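Local coordinates for protein phospho-2-dehydro-3-deoxyheptonate aldolase (Francisella tularensis, PDB 3TQK) that probably catalyses the stereospecific condensation of phosphoenolpyruvate with D-erythrose 4-phosphate to give DAHP, the first step of chorismate biosynthesis, at residues A[285-290]-A[335-340]; A[242-247]-A[291-296]; A[59-64]-A[312-317]; A[103-108]-A[121-126]; A[162-167]-A[190-195]. One frame throughout, in Å; residues are numbered along the deposited sequence.

Contact 1 of 5, residues A[285-290]-A[335-340]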
# COMPACT_ATOMS: atom_id res chain seq x y z
N GLU A 285 -27.69 8.87 17.98
CA GLU A 285 -28.48 8.02 18.87
C GLU A 285 -27.56 7.07 19.63
O GLU A 285 -27.75 6.84 20.83
CB GLU A 285 -29.57 7.24 18.10
CG GLU A 285 -30.37 6.23 18.93
CD GLU A 285 -31.39 6.85 19.90
OE1 GLU A 285 -31.56 8.09 19.94
OE2 GLU A 285 -32.06 6.07 20.63
N GLN A 286 -26.56 6.52 18.93
CA GLN A 286 -25.60 5.62 19.56
C GLN A 286 -24.75 6.35 20.59
O GLN A 286 -24.55 5.85 21.70
CB GLN A 286 -24.69 4.96 18.53
CG GLN A 286 -25.33 3.84 17.74
CD GLN A 286 -24.34 3.22 16.78
OE1 GLN A 286 -23.38 2.58 17.19
NE2 GLN A 286 -24.56 3.43 15.48
N ILE A 287 -24.25 7.52 20.21
CA ILE A 287 -23.41 8.35 21.09
C ILE A 287 -24.08 8.65 22.42
O ILE A 287 -23.41 8.75 23.46
CB ILE A 287 -23.02 9.66 20.38
CG1 ILE A 287 -21.94 9.37 19.33
CG2 ILE A 287 -22.52 10.69 21.39
CD1 ILE A 287 -21.69 10.49 18.35
N LYS A 288 -25.41 8.78 22.40
CA LYS A 288 -26.17 9.06 23.61
C LYS A 288 -26.11 7.94 24.66
O LYS A 288 -26.21 8.22 25.86
CB LYS A 288 -27.63 9.35 23.23
CG LYS A 288 -27.83 10.79 22.80
CD LYS A 288 -28.68 10.96 21.55
CE LYS A 288 -30.15 11.09 21.82
NZ LYS A 288 -30.76 11.93 20.75
N HIS A 289 -25.94 6.70 24.23
CA HIS A 289 -26.07 5.54 25.13
C HIS A 289 -24.80 4.69 25.30
O HIS A 289 -24.81 3.69 26.03
CB HIS A 289 -27.24 4.68 24.67
CG HIS A 289 -28.57 5.36 24.79
ND1 HIS A 289 -29.36 5.64 23.70
CD2 HIS A 289 -29.23 5.83 25.87
CE1 HIS A 289 -30.47 6.24 24.11
NE2 HIS A 289 -30.41 6.37 25.42
N SER A 290 -23.72 5.08 24.64
CA SER A 290 -22.46 4.35 24.68
C SER A 290 -21.31 5.31 24.36
O SER A 290 -21.47 6.24 23.58
CB SER A 290 -22.51 3.21 23.67
OG SER A 290 -21.24 2.62 23.47
N GLU A 335 -24.78 20.79 15.55
CA GLU A 335 -25.86 20.90 16.54
C GLU A 335 -26.29 19.50 16.99
O GLU A 335 -26.41 19.24 18.19
CB GLU A 335 -27.07 21.66 15.98
CG GLU A 335 -26.86 23.18 15.80
CD GLU A 335 -27.98 23.85 15.00
OE1 GLU A 335 -29.07 23.26 14.85
OE2 GLU A 335 -27.76 24.99 14.51
N MSE A 336 -26.52 18.61 16.03
CA MSE A 336 -26.94 17.24 16.34
C MSE A 336 -25.92 16.51 17.20
O MSE A 336 -26.30 15.80 18.13
CB MSE A 336 -27.16 16.44 15.07
CG MSE A 336 -28.40 16.84 14.30
SE MSE A 336 -28.30 16.16 12.48
CE MSE A 336 -28.57 14.27 12.85
N LEU A 337 -24.64 16.67 16.88
CA LEU A 337 -23.57 15.99 17.62
C LEU A 337 -23.41 16.54 19.04
O LEU A 337 -23.19 15.77 19.98
CB LEU A 337 -22.24 16.09 16.87
CG LEU A 337 -22.12 15.11 15.69
CD1 LEU A 337 -21.11 15.59 14.69
CD2 LEU A 337 -21.76 13.71 16.18
N ALA A 338 -23.53 17.86 19.18
CA ALA A 338 -23.41 18.51 20.47
C ALA A 338 -24.56 18.10 21.38
O ALA A 338 -24.36 17.92 22.58
CB ALA A 338 -23.35 20.03 20.31
N GLU A 339 -25.76 17.93 20.82
CA GLU A 339 -26.89 17.44 21.60
C GLU A 339 -26.65 16.00 22.04
O GLU A 339 -26.90 15.66 23.19
CB GLU A 339 -28.21 17.51 20.82
CG GLU A 339 -29.42 17.43 21.75
CD GLU A 339 -30.76 17.29 21.03
OE1 GLU A 339 -30.80 16.92 19.83
OE2 GLU A 339 -31.79 17.55 21.68
N ALA A 340 -26.17 15.17 21.11
CA ALA A 340 -25.83 13.79 21.41
C ALA A 340 -24.90 13.69 22.62
O ALA A 340 -25.11 12.84 23.49
CB ALA A 340 -25.17 13.13 20.20
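K288 leans on the end of 335-340 and also lays its CB over one face of the H289 imidazole, 4.1 Å above the ring plane and displaced from the ring centre; the OE2 of E285 lies in plane at that ring's edge. Across the contact, K288 CG is 3.5 Å from A340 O, and CD passes by A340 CA. The lysine chain then bends at chi2 and chi3 (89°), carrying its ammonium back to its own helix, where NZ and E285 OE1 form a long salt bridge of 4.0 Å. The segments belong to neighbouring helices, 276-289 and 327-344, on the outside of an eight-stranded (beta/alpha) barrel. Their short axes run almost parallel, 21° apart, at 9.1 Å. The apolar core of the contact is I287, pointed at the other helix: its CG2 meets A340 CB at 3.8 Å, while CD1 meets L337 CD2 at 3.9 Å, the isoleucine and leucine chains crossing obliquely. I287 and L337 also reach inward to strand 51-56, on V51 and V53. R344 of helix 327-344 donates through NE to I287 O.

Contact 2 of 5, residues A[242-247]-A[291-296]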
# COMPACT_ATOMS: atom_id res chain seq x y z
N GLU A 242 -24.62 -2.71 15.63
CA GLU A 242 -24.13 -4.07 15.35
C GLU A 242 -22.65 -4.05 14.94
O GLU A 242 -21.82 -4.77 15.50
CB GLU A 242 -25.00 -4.70 14.24
CG GLU A 242 -24.63 -6.14 13.80
CD GLU A 242 -24.83 -6.40 12.27
OE1 GLU A 242 -26.00 -6.39 11.80
OE2 GLU A 242 -23.81 -6.65 11.57
N HIS A 243 -22.33 -3.19 13.97
CA HIS A 243 -20.99 -3.09 13.40
C HIS A 243 -19.98 -2.46 14.38
O HIS A 243 -18.80 -2.83 14.41
CB HIS A 243 -21.03 -2.27 12.10
CG HIS A 243 -21.69 -2.98 10.96
ND1 HIS A 243 -23.00 -2.77 10.60
CD2 HIS A 243 -21.21 -3.92 10.11
CE1 HIS A 243 -23.31 -3.55 9.58
NE2 HIS A 243 -22.24 -4.26 9.26
N VAL A 244 -20.45 -1.51 15.18
CA VAL A 244 -19.59 -0.86 16.15
C VAL A 244 -19.20 -1.82 17.27
O VAL A 244 -18.03 -1.89 17.64
CB VAL A 244 -20.23 0.42 16.72
CG1 VAL A 244 -19.35 1.02 17.81
CG2 VAL A 244 -20.47 1.43 15.60
N ASP A 245 -20.17 -2.58 17.80
CA ASP A 245 -19.90 -3.63 18.80
C ASP A 245 -18.88 -4.64 18.29
O ASP A 245 -18.00 -5.05 19.04
CB ASP A 245 -21.19 -4.40 19.19
CG ASP A 245 -22.16 -3.59 20.05
OD1 ASP A 245 -21.77 -2.56 20.63
OD2 ASP A 245 -23.33 -3.99 20.15
N ASP A 246 -19.02 -5.06 17.03
CA ASP A 246 -18.12 -6.04 16.42
C ASP A 246 -16.70 -5.51 16.36
O ASP A 246 -15.74 -6.23 16.65
CB ASP A 246 -18.59 -6.40 15.01
CG ASP A 246 -17.61 -7.34 14.28
OD1 ASP A 246 -17.70 -8.57 14.45
OD2 ASP A 246 -16.77 -6.84 13.51
N CYS A 247 -16.58 -4.25 15.95
CA CYS A 247 -15.28 -3.59 15.86
C CYS A 247 -14.62 -3.53 17.24
O CYS A 247 -13.44 -3.88 17.38
CB CYS A 247 -15.43 -2.18 15.26
SG CYS A 247 -13.87 -1.34 14.96
N ASN A 291 -20.16 5.08 24.99
CA ASN A 291 -18.97 5.88 24.77
C ASN A 291 -18.03 5.21 23.75
O ASN A 291 -16.88 5.59 23.64
CB ASN A 291 -18.24 6.16 26.10
CG ASN A 291 -18.94 7.25 26.96
OD1 ASN A 291 -20.16 7.31 27.03
ND2 ASN A 291 -18.15 8.08 27.63
N ASP A 292 -18.53 4.21 23.01
CA ASP A 292 -17.71 3.47 22.03
C ASP A 292 -17.29 4.29 20.81
O ASP A 292 -16.19 4.11 20.29
CB ASP A 292 -18.43 2.22 21.52
CG ASP A 292 -18.55 1.12 22.58
OD1 ASP A 292 -17.74 1.07 23.52
OD2 ASP A 292 -19.46 0.28 22.43
N ILE A 293 -18.21 5.14 20.33
CA ILE A 293 -17.93 6.03 19.21
C ILE A 293 -17.36 7.30 19.80
O ILE A 293 -17.98 7.92 20.66
CB ILE A 293 -19.20 6.35 18.39
CG1 ILE A 293 -19.83 5.08 17.82
CG2 ILE A 293 -18.87 7.32 17.26
CD1 ILE A 293 -21.28 5.24 17.27
N PHE A 294 -16.15 7.68 19.37
CA PHE A 294 -15.54 8.94 19.80
C PHE A 294 -15.58 10.04 18.76
O PHE A 294 -15.41 11.21 19.11
CB PHE A 294 -14.08 8.74 20.23
CG PHE A 294 -13.10 8.71 19.09
CD1 PHE A 294 -12.57 9.89 18.57
CD2 PHE A 294 -12.67 7.50 18.55
CE1 PHE A 294 -11.65 9.87 17.54
CE2 PHE A 294 -11.75 7.47 17.51
CZ PHE A 294 -11.24 8.66 17.01
N GLY A 295 -15.76 9.67 17.49
CA GLY A 295 -15.59 10.63 16.40
C GLY A 295 -16.35 10.29 15.13
O GLY A 295 -16.79 9.15 14.93
N VAL A 296 -16.53 11.31 14.28
CA VAL A 296 -17.11 11.14 12.96
C VAL A 296 -16.31 11.94 11.93
O VAL A 296 -15.52 12.82 12.29
CB VAL A 296 -18.59 11.57 12.93
CG1 VAL A 296 -19.41 10.69 13.87
CG2 VAL A 296 -18.75 13.05 13.29
O HOH W 1 -21.43 0.10 20.77
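V244 has the most surface buried here. Its CB points at 291-296, and CG1, set anti to the backbone N (chi1 175°), is the branch that does the touching. That methyl lies 4.0 Å from D292 CB and 4.1 Å from I293 CG1, so it rests where the loop turns into strand 293-299. Valine and isoleucine cross at about a right angle, and of the isoleucine it is CG1 that meets the valine methyl. D292, next in buried surface, offers two different surfaces: its CB packs as an apolar surface on V244 CG1, while its carboxylate extends toward D245, one residue further along helix 241-253. The two carboxylate planes stand 88° apart, with D245 OD1 4.1 Å from D292 OD2. A single water fits between them, giving one hydrogen to D245 OD1 at 2.7 Å and the other to D292 OD2 at 2.6 Å; the two acceptors subtend about 101° at its oxygen, close to the angle between a water's own hydrogens. Deeper in, Q286 of helix 276-289 packs on both V244 and I293, and I262 of strand 260-263 touches the same pair. The contact thus seats a helix of the (beta/alpha) barrel against the start of its last strand. If both carboxylates are ionised, they should repel at this distance, and a water giving a hydrogen to each would ease that cost; the pair may also raise the proton affinity of one carboxylate.

Contact 3 of 5, residues A[59-64]-A[312-317]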
# COMPACT_ATOMS: atom_id res chain seq x y z
N SER A 59 -11.44 17.00 -1.00
CA SER A 59 -10.03 17.25 -1.29
C SER A 59 -9.85 18.73 -1.59
O SER A 59 -10.75 19.37 -2.11
CB SER A 59 -9.61 16.43 -2.50
OG SER A 59 -10.33 16.88 -3.65
N ILE A 60 -8.68 19.27 -1.25
CA ILE A 60 -8.41 20.68 -1.53
C ILE A 60 -7.98 20.83 -3.00
O ILE A 60 -7.16 20.05 -3.50
CB ILE A 60 -7.33 21.26 -0.59
CG1 ILE A 60 -7.77 21.13 0.90
CG2 ILE A 60 -6.99 22.72 -0.95
CD1 ILE A 60 -8.94 22.01 1.33
N HIS A 61 -8.59 21.79 -3.68
CA HIS A 61 -8.14 22.22 -5.01
C HIS A 61 -8.00 23.73 -5.11
O HIS A 61 -7.40 24.23 -6.06
CB HIS A 61 -9.08 21.68 -6.10
CG HIS A 61 -10.34 22.48 -6.28
ND1 HIS A 61 -11.47 22.26 -5.53
CD2 HIS A 61 -10.63 23.47 -7.15
CE1 HIS A 61 -12.41 23.11 -5.92
NE2 HIS A 61 -11.93 23.85 -6.90
N ASP A 62 -8.52 24.46 -4.12
CA ASP A 62 -8.53 25.92 -4.12
C ASP A 62 -8.20 26.42 -2.71
O ASP A 62 -9.09 26.51 -1.85
CB ASP A 62 -9.91 26.42 -4.57
CG ASP A 62 -9.99 27.93 -4.70
OD1 ASP A 62 -8.98 28.63 -4.46
OD2 ASP A 62 -11.09 28.42 -5.04
N PRO A 63 -6.91 26.75 -2.46
CA PRO A 63 -6.47 27.14 -1.11
C PRO A 63 -7.16 28.40 -0.58
O PRO A 63 -7.41 28.49 0.62
CB PRO A 63 -4.97 27.40 -1.29
CG PRO A 63 -4.59 26.68 -2.57
CD PRO A 63 -5.80 26.73 -3.43
N ALA A 64 -7.47 29.36 -1.46
CA ALA A 64 -8.23 30.54 -1.07
C ALA A 64 -9.64 30.18 -0.60
O ALA A 64 -10.14 30.75 0.38
CB ALA A 64 -8.29 31.57 -2.21
N LYS A 312 -15.01 24.83 -17.34
CA LYS A 312 -14.51 26.20 -17.38
C LYS A 312 -15.71 27.14 -17.53
O LYS A 312 -16.48 27.01 -18.48
CB LYS A 312 -13.52 26.37 -18.55
CG LYS A 312 -12.60 27.62 -18.45
CD LYS A 312 -13.37 28.94 -18.67
CE LYS A 312 -12.46 30.06 -19.16
NZ LYS A 312 -13.23 31.32 -19.44
N PRO A 313 -15.89 28.08 -16.58
CA PRO A 313 -15.15 28.23 -15.32
C PRO A 313 -15.68 27.31 -14.23
O PRO A 313 -16.85 26.92 -14.27
CB PRO A 313 -15.39 29.69 -14.94
CG PRO A 313 -16.74 30.00 -15.52
CD PRO A 313 -16.88 29.16 -16.76
N LEU A 314 -14.83 26.96 -13.27
CA LEU A 314 -15.24 26.19 -12.10
C LEU A 314 -16.11 27.03 -11.16
O LEU A 314 -15.85 28.22 -10.97
CB LEU A 314 -14.02 25.66 -11.32
CG LEU A 314 -13.27 24.50 -11.96
CD1 LEU A 314 -11.87 24.36 -11.36
CD2 LEU A 314 -14.06 23.21 -11.82
N THR A 315 -17.14 26.40 -10.59
CA THR A 315 -17.94 27.00 -9.52
C THR A 315 -17.05 27.15 -8.29
O THR A 315 -16.41 26.19 -7.86
CB THR A 315 -19.18 26.13 -9.17
OG1 THR A 315 -20.04 26.01 -10.31
CG2 THR A 315 -19.97 26.75 -8.01
N TYR A 316 -16.99 28.37 -7.74
CA TYR A 316 -16.22 28.64 -6.53
C TYR A 316 -16.81 27.86 -5.35
O TYR A 316 -18.03 27.74 -5.22
CB TYR A 316 -16.21 30.15 -6.21
CG TYR A 316 -15.50 30.52 -4.92
CD1 TYR A 316 -14.10 30.60 -4.86
CD2 TYR A 316 -16.22 30.82 -3.76
CE1 TYR A 316 -13.44 30.95 -3.68
CE2 TYR A 316 -15.57 31.17 -2.58
CZ TYR A 316 -14.18 31.23 -2.54
OH TYR A 316 -13.55 31.59 -1.37
N GLY A 317 -15.92 27.30 -4.54
CA GLY A 317 -16.29 26.64 -3.29
C GLY A 317 -17.03 25.32 -3.41
O GLY A 317 -17.55 24.82 -2.41
O HOH W 2 -13.61 26.06 -7.88
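D62 and Y316 make the closest side-chain approach between the two segments. The D62 carboxylate, its CG anti to the backbone N (chi1 -176°), brings OD2 to 3.7 Å from both CD1 and CE1 of the tyrosine ring; the two planes stand 80° apart, and the oxygen comes in obliquely. The phenol OH lies 3.9 Å from A64 O, too far for a bond, and is instead hydrogen-bonded to E68 OE2, one turn further along helix 63-80. D62 holds the N-cap position of that helix, its other oxygen OD1 taking a weak hydrogen bond from A65 N.

Apolar packing is slight: L314 CD1 reaches H61 CD2 at 4.5 Å, again obliquely to the imidazole. One face of the same ring is covered by the CB of D62, 3.9 Å above its plane.

The polar link runs through water. One molecule lies in plane at the imidazole edge, 2.9 Å from H61 NE2, and donates to T315 O at 2.8 Å. These interactions lay the loop between strands 303-306 and 318-319 against 59-64, which follows the manganese ligand C58 and leads into helix 63-80; the H61 side chain is about 8 Å from that of C58. Between the two segments the polar link is thus a single bridging water and the other contacts are van der Waals, while Y316 OH adds a direct hydrogen bond to E68, outside both.

Contact 4 of 5, residues A[103-108]-A[121-126]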
# COMPACT_ATOMS: atom_id res chain seq x y z
N GLY A 103 -4.89 14.87 -7.28
CA GLY A 103 -5.01 15.81 -6.18
C GLY A 103 -4.08 16.99 -6.27
O GLY A 103 -3.34 17.14 -7.23
N PHE A 104 -4.12 17.83 -5.24
CA PHE A 104 -3.50 19.14 -5.25
C PHE A 104 -1.97 19.07 -5.18
O PHE A 104 -1.28 19.86 -5.81
CB PHE A 104 -4.04 20.00 -4.10
CG PHE A 104 -3.55 21.42 -4.11
CD1 PHE A 104 -2.58 21.84 -3.21
CD2 PHE A 104 -4.04 22.34 -5.02
CE1 PHE A 104 -2.12 23.15 -3.20
CE2 PHE A 104 -3.58 23.65 -5.04
CZ PHE A 104 -2.61 24.06 -4.12
N ILE A 105 -1.44 18.12 -4.43
CA ILE A 105 0.01 17.95 -4.39
C ILE A 105 0.55 17.50 -5.76
O ILE A 105 1.54 18.03 -6.24
CB ILE A 105 0.44 16.98 -3.25
CG1 ILE A 105 0.30 17.70 -1.90
CG2 ILE A 105 1.87 16.51 -3.44
CD1 ILE A 105 0.51 16.79 -0.68
N ASN A 106 -0.12 16.53 -6.38
CA ASN A 106 0.37 15.96 -7.64
C ASN A 106 0.25 16.95 -8.80
O ASN A 106 1.10 16.96 -9.68
CB ASN A 106 -0.40 14.67 -7.98
CG ASN A 106 0.23 13.90 -9.14
OD1 ASN A 106 1.29 13.31 -8.99
ND2 ASN A 106 -0.44 13.89 -10.29
N ASP A 107 -0.79 17.77 -8.78
CA ASP A 107 -1.07 18.64 -9.91
C ASP A 107 -1.91 19.84 -9.45
O ASP A 107 -3.10 19.91 -9.76
CB ASP A 107 -1.78 17.82 -10.98
CG ASP A 107 -2.03 18.58 -12.26
OD1 ASP A 107 -1.24 19.48 -12.63
OD2 ASP A 107 -3.02 18.24 -12.91
N PRO A 108 -1.29 20.78 -8.69
CA PRO A 108 -2.00 21.92 -8.09
C PRO A 108 -2.71 22.82 -9.09
O PRO A 108 -3.77 23.35 -8.79
CB PRO A 108 -0.89 22.70 -7.38
CG PRO A 108 0.35 22.30 -8.07
CD PRO A 108 0.16 20.87 -8.41
N ARG A 121 4.58 23.00 -1.67
CA ARG A 121 4.77 24.32 -1.10
C ARG A 121 3.46 24.96 -0.69
O ARG A 121 3.34 25.47 0.42
CB ARG A 121 5.49 25.22 -2.10
CG ARG A 121 5.86 26.58 -1.55
CD ARG A 121 6.57 27.40 -2.63
NE ARG A 121 7.91 26.88 -2.89
CZ ARG A 121 8.98 27.13 -2.14
NH1 ARG A 121 8.91 27.88 -1.05
NH2 ARG A 121 10.15 26.60 -2.49
N LEU A 122 2.47 24.93 -1.58
CA LEU A 122 1.16 25.50 -1.25
C LEU A 122 0.40 24.67 -0.19
O LEU A 122 -0.37 25.22 0.60
CB LEU A 122 0.34 25.68 -2.52
CG LEU A 122 0.94 26.66 -3.55
CD1 LEU A 122 -0.02 26.87 -4.73
CD2 LEU A 122 1.30 28.01 -2.94
N ALA A 123 0.64 23.37 -0.16
CA ALA A 123 0.00 22.49 0.82
C ALA A 123 0.49 22.86 2.21
O ALA A 123 -0.31 23.06 3.13
CB ALA A 123 0.29 21.01 0.52
N ARG A 124 1.81 22.96 2.36
CA ARG A 124 2.37 23.34 3.64
C ARG A 124 1.90 24.74 4.02
O ARG A 124 1.52 24.96 5.17
CB ARG A 124 3.89 23.32 3.61
CG ARG A 124 4.50 23.57 4.98
CD ARG A 124 6.01 23.70 4.96
NE ARG A 124 6.46 24.26 6.22
CZ ARG A 124 6.54 23.57 7.35
NH1 ARG A 124 6.23 22.27 7.38
NH2 ARG A 124 6.92 24.17 8.46
N ASN A 125 1.92 25.67 3.06
CA ASN A 125 1.52 27.05 3.35
C ASN A 125 0.06 27.13 3.77
O ASN A 125 -0.29 27.93 4.64
CB ASN A 125 1.82 28.01 2.18
CG ASN A 125 2.22 29.42 2.65
OD1 ASN A 125 1.76 29.88 3.68
ND2 ASN A 125 3.08 30.08 1.88
N LEU A 126 -0.79 26.30 3.19
CA LEU A 126 -2.19 26.23 3.60
C LEU A 126 -2.31 25.75 5.06
O LEU A 126 -3.00 26.35 5.89
CB LEU A 126 -2.99 25.31 2.68
CG LEU A 126 -4.47 25.13 3.01
CD1 LEU A 126 -5.19 26.48 3.12
CD2 LEU A 126 -5.11 24.25 1.96
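L122 is the first residue of 121-126 to touch the loop, its CB directed at 103-108 and lying in plane at the edge of the F104 ring. CE1 of F104 is 3.6 Å from that CB, and CZ touches L122 CD1 at 3.9 Å; the phenylalanine and leucine cross at about a right angle. F104 CG, anti to the backbone N (chi1 -175°), carries the phenyl toward the helix, and chi2 (-105°) turns its edge to L122. P108 CB lies against one face of the ring, 3.7 Å above the plane, and P63 of helix 63-80 also packs on it.

A123 follows. Its backbone N is 4.1 Å from F104 CE1, near the ring plane, and its CB meets I105 CG1 at 4.1 Å, with F92 touching both I105 and A123. One residue on, R124 turns away to form a salt bridge with E152. L126, a turn after L122, packs on I60 and on A66 and I67 of helix 63-80. Such a long excursion from the C-terminal end of strand 84-89, folded back on the helix that follows it, is an elaborated beta-to-alpha loop of a (beta/alpha)8 barrel.

Contact 5 of 5, residues A[162-167]-A[190-195]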
# COMPACT_ATOMS: atom_id res chain seq x y z
N ARG A 162 -7.34 1.89 0.98
CA ARG A 162 -6.54 1.21 -0.02
C ARG A 162 -5.13 0.83 0.44
O ARG A 162 -4.47 0.02 -0.23
CB ARG A 162 -6.49 2.06 -1.29
CG ARG A 162 -7.79 1.99 -2.08
CD ARG A 162 -7.79 2.85 -3.32
NE ARG A 162 -6.61 2.64 -4.17
CZ ARG A 162 -6.52 3.04 -5.43
NH1 ARG A 162 -7.54 3.66 -6.03
NH2 ARG A 162 -5.40 2.81 -6.12
N THR A 163 -4.68 1.41 1.56
CA THR A 163 -3.33 1.15 2.08
C THR A 163 -3.33 0.56 3.50
O THR A 163 -2.28 0.49 4.13
CB THR A 163 -2.48 2.43 2.03
OG1 THR A 163 -3.23 3.53 2.54
CG2 THR A 163 -2.07 2.74 0.59
N VAL A 164 -4.50 0.09 3.96
CA VAL A 164 -4.66 -0.39 5.32
C VAL A 164 -3.90 -1.71 5.56
O VAL A 164 -3.48 -1.98 6.68
CB VAL A 164 -6.17 -0.57 5.70
CG1 VAL A 164 -6.79 -1.72 4.93
CG2 VAL A 164 -6.32 -0.80 7.21
N GLU A 165 -3.74 -2.51 4.50
CA GLU A 165 -2.93 -3.72 4.57
C GLU A 165 -1.48 -3.46 4.18
O GLU A 165 -0.69 -4.40 4.09
CB GLU A 165 -3.49 -4.78 3.64
CG GLU A 165 -4.78 -5.42 4.08
CD GLU A 165 -5.23 -6.48 3.10
OE1 GLU A 165 -5.75 -6.09 2.03
OE2 GLU A 165 -5.04 -7.68 3.38
N SER A 166 -1.11 -2.21 3.93
CA SER A 166 0.22 -1.91 3.41
C SER A 166 1.23 -1.80 4.55
O SER A 166 1.07 -0.98 5.44
CB SER A 166 0.18 -0.60 2.63
OG SER A 166 1.47 -0.20 2.24
N GLN A 167 2.27 -2.60 4.47
CA GLN A 167 3.25 -2.70 5.54
C GLN A 167 3.95 -1.36 5.84
O GLN A 167 4.11 -0.99 7.02
CB GLN A 167 4.27 -3.78 5.21
CG GLN A 167 5.34 -4.02 6.29
CD GLN A 167 4.78 -4.39 7.65
OE1 GLN A 167 5.35 -4.01 8.68
NE2 GLN A 167 3.67 -5.12 7.68
N VAL A 190 -13.06 -5.10 8.54
CA VAL A 190 -12.63 -4.31 9.69
C VAL A 190 -11.43 -4.94 10.39
O VAL A 190 -10.62 -4.25 11.02
CB VAL A 190 -13.79 -4.15 10.69
CG1 VAL A 190 -13.32 -3.44 11.98
CG2 VAL A 190 -14.95 -3.41 10.03
N GLN A 191 -11.29 -6.26 10.27
CA GLN A 191 -10.19 -6.96 10.93
C GLN A 191 -8.84 -6.41 10.49
O GLN A 191 -7.96 -6.19 11.33
CB GLN A 191 -10.26 -8.48 10.69
CG GLN A 191 -9.22 -9.28 11.47
CD GLN A 191 -9.38 -9.14 12.98
OE1 GLN A 191 -10.40 -9.52 13.54
NE2 GLN A 191 -8.36 -8.59 13.64
N VAL A 192 -8.67 -6.19 9.18
CA VAL A 192 -7.42 -5.65 8.67
C VAL A 192 -7.10 -4.28 9.25
O VAL A 192 -5.93 -3.97 9.45
CB VAL A 192 -7.36 -5.62 7.13
CG1 VAL A 192 -7.45 -7.04 6.60
CG2 VAL A 192 -8.46 -4.75 6.54
N ALA A 193 -8.10 -3.46 9.54
CA ALA A 193 -7.85 -2.15 10.15
C ALA A 193 -7.43 -2.31 11.61
O ALA A 193 -6.56 -1.58 12.08
CB ALA A 193 -9.07 -1.23 10.05
N VAL A 194 -8.05 -3.27 12.31
CA VAL A 194 -7.65 -3.62 13.68
C VAL A 194 -6.21 -4.13 13.68
O VAL A 194 -5.39 -3.68 14.48
CB VAL A 194 -8.62 -4.65 14.32
CG1 VAL A 194 -8.02 -5.27 15.60
CG2 VAL A 194 -9.99 -4.00 14.60
N ASP A 195 -5.90 -5.02 12.74
CA ASP A 195 -4.52 -5.49 12.58
C ASP A 195 -3.56 -4.31 12.37
O ASP A 195 -2.44 -4.30 12.89
CB ASP A 195 -4.36 -6.44 11.39
CG ASP A 195 -5.26 -7.66 11.47
OD1 ASP A 195 -5.70 -8.05 12.57
OD2 ASP A 195 -5.53 -8.23 10.38
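V164 and V192 meet at about a right angle where a loop of the (beta/alpha)8 barrel, following strand 156-159, comes up against helix 191-200. V164 sits in a type I beta turn from T163 to S166 and points at the helix. Its CG1 lies between the backbone N and the carbonyl carbon (chi1 69°), and V192 CG2 holds the same crowded position on its own residue; these two methyls are the ones that touch, 3.8 Å apart. The other V164 methyl, CG2, lies over the helix backbone, 3.6 Å from A193 CA and 4.0 Å from A193 CB. E165 slants past V192 with its chain extended beyond CG: CG lies 4.0 Å from V192 CB, and further along OE2 passes V192 CG1 at 4.1 Å. The aliphatic part of the glutamate thus packs on the valine, while OE2 goes on to accept a hydrogen bond from T186 OG1 of the second subunit. The backbone O of E165 accepts a hydrogen bond from R162 NE of that subunit, and the reciprocal bond is also made, so the turn packed on the helix also takes part in the dimer interface. Within the helix, Q191 NE2 donates to D195 OD1 at 2.9 Å, nearly straight (163°) and close to the plane of the glutamine amide, but it approaches that oxygen from above the carboxylate plane, 35° out of it.

Overall arrangement
From the N terminus, contact 3 opens first, at 59-64, and closes only at 312-317, so contacts 4, 5 and 2 all fall within its span. Contact 4 closes a short loop leading to helix 116-132 and touches contact 3 through I60, P63, F104 and L126. Contact 5 follows in series and joins two successive parts of the barrel at the subunit interface; V190 then meets C247 of contact 2. Contact 2 opens at 242-247, but contact 1 opens at 285-290 before it closes, so the two cross, as do contacts 1 and 3. Contact 1 closes last, tying helix 327-344 to helix 276-289 beside contact 2.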